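Local coordinates for beta-lactamase-like protein (Novosphingobium pentaromativorans US6-1, PDB 6AUF) that probably hydrolyses the beta-lactam ring of antibiotics as a zinc-dependent B3-type metallo-beta-lactamase, at residues 84-87 / 88-92. Numbering follows the deposited sequence.
Sequences PLVL and ANIRK
The side-chain amide of Asn89 lies face-on to Leu85 O, which sits 3.4 Å from CG of Asn89 over one face of the group, whereas the guanidinium of Arg91 meets Leu87 O obliquely. Both belong to helix 83-91, the crossover helix of a beta-alpha-beta unit between the parallel strands 72-75 and 100-104 in the metallo-beta-lactamase fold. For Asn89, CG stands beside the backbone N (chi1 -73°), which turns the amide back along the helix. Its ND2 finds a hydrogen-bond acceptor in Val56 O, and a weaker one in Ala44 O, so a buried polar residue ties the helix to neighbouring loops.

The turns themselves are joined by backbone bonds from Ala88 N to Pro84 O, from Asn89 N to Leu85 O and from Ile90 N to Val86 O; the bond from Arg91 N to Leu87 O is weak at 3.4 Å. Proline suits the first turn, where its missing N-H costs little. The small methyl of Ala88 sits over Pro84 O and Leu85 O.

On the buried face, branched Val86 and Ile90 follow one another one turn apart, CG2 of Val86 lying 4.2 Å from CG1 of Ile90. Val86 also packs on Leu119 of helix 116-121, a partner it shares with Leu87, while Ile90 reaches Val56 and Phe95. Arg91 suits the exposed side: its chain runs extended from CG to NE, touching Pro97, and NE ends 3.6 Å from Leu87 O.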
loop_
_atom_site.group_PDB
_atom_site.type_symbol
_atom_site.label_atom_id
_atom_site.label_comp_id
_atom_site.label_asym_id
_atom_site.label_seq_id
_atom_site.Cartn_x
_atom_site.Cartn_y
_atom_site.Cartn_z
ATOM N N PRO A 84 14.798 7.079 6.700
ATOM C CA PRO A 84 15.865 7.744 5.924
ATOM C C PRO A 84 15.997 7.231 4.496
ATOM O O PRO A 84 16.324 8.010 3.593
ATOM C CB PRO A 84 17.133 7.456 6.744
ATOM C CG PRO A 84 16.638 7.206 8.133
ATOM C CD PRO A 84 15.300 6.520 7.967
ATOM N N LEU A 85 15.752 5.942 4.261
ATOM C CA LEU A 85 15.861 5.415 2.906
ATOM C C LEU A 85 14.943 6.169 1.950
ATOM O O LEU A 85 15.379 6.622 0.885
ATOM C CB LEU A 85 15.545 3.921 2.900
ATOM C CG LEU A 85 16.645 2.976 3.389
ATOM C CD1 LEU A 85 17.163 3.397 4.747
ATOM C CD2 LEU A 85 16.106 1.561 3.449
ATOM N N VAL A 86 13.666 6.323 2.322
ATOM C CA VAL A 86 12.712 6.977 1.435
ATOM C C VAL A 86 12.917 8.479 1.448
ATOM O O VAL A 86 12.758 9.146 0.420
ATOM C CB VAL A 86 11.263 6.607 1.810
ATOM C CG1 VAL A 86 11.094 6.486 3.318
ATOM C CG2 VAL A 86 10.308 7.654 1.273
ATOM N N LEU A 87 13.252 9.043 2.608
ATOM C CA LEU A 87 13.627 10.451 2.636
ATOM C C LEU A 87 14.731 10.740 1.628
ATOM O O LEU A 87 14.753 11.807 1.005
ATOM C CB LEU A 87 14.083 10.850 4.037
ATOM C CG LEU A 87 13.085 10.801 5.184
ATOM C CD1 LEU A 87 13.877 10.736 6.477
ATOM C CD2 LEU A 87 12.193 12.031 5.156
ATOM N N ALA A 88 15.665 9.803 1.460
ATOM C CA ALA A 88 16.733 10.019 0.490
ATOM C C ALA A 88 16.226 9.816 -0.931
ATOM O O ALA A 88 16.631 10.542 -1.850
ATOM C CB ALA A 88 17.917 9.093 0.782
ATOM N N ASN A 89 15.331 8.839 -1.129
ATOM C CA ASN A 89 14.800 8.608 -2.467
ATOM C C ASN A 89 14.012 9.812 -2.957
ATOM O O ASN A 89 13.972 10.081 -4.163
ATOM C CB ASN A 89 13.938 7.347 -2.488
ATOM C CG ASN A 89 14.762 6.076 -2.391
ATOM O OD1 ASN A 89 15.986 6.116 -2.475
ATOM N ND2 ASN A 89 14.092 4.940 -2.229
ATOM N N ILE A 90 13.396 10.553 -2.038
ATOM C CA ILE A 90 12.724 11.795 -2.404
ATOM C C ILE A 90 13.732 12.799 -2.956
ATOM O O ILE A 90 13.623 13.259 -4.099
ATOM C CB ILE A 90 11.971 12.365 -1.191
ATOM C CG1 ILE A 90 10.970 11.342 -0.655
ATOM C CG2 ILE A 90 11.280 13.664 -1.555
ATOM C CD1 ILE A 90 10.087 10.751 -1.722
ATOM N N ARG A 91 14.728 13.153 -2.144
ATOM C CA ARG A 91 15.704 14.146 -2.561
ATOM C C ARG A 91 16.413 13.699 -3.830
ATOM O O ARG A 91 16.512 14.456 -4.802
ATOM C CB ARG A 91 16.697 14.383 -1.427
ATOM C CG ARG A 91 16.034 14.433 -0.065
ATOM C CD ARG A 91 17.047 14.440 1.058
ATOM N NE ARG A 91 16.424 14.758 2.337
ATOM C CZ ARG A 91 16.099 15.988 2.723
ATOM N NH1 ARG A 91 16.338 17.029 1.929
ATOM N NH2 ARG A 91 15.534 16.181 3.907
ATOM N N LYS A 92 16.890 12.453 -3.848
ATOM C CA LYS A 92 17.562 11.928 -5.027
ATOM C C LYS A 92 16.732 12.102 -6.291
ATOM O O LYS A 92 17.281 11.975 -7.387
ATOM C CB LYS A 92 17.910 10.453 -4.804
ATOM C CG LYS A 92 18.981 10.226 -3.739
ATOM C CD LYS A 92 18.697 8.957 -2.937
ATOM C CE LYS A 92 19.861 7.982 -2.997
ATOM N NZ LYS A 92 19.926 7.272 -4.306
#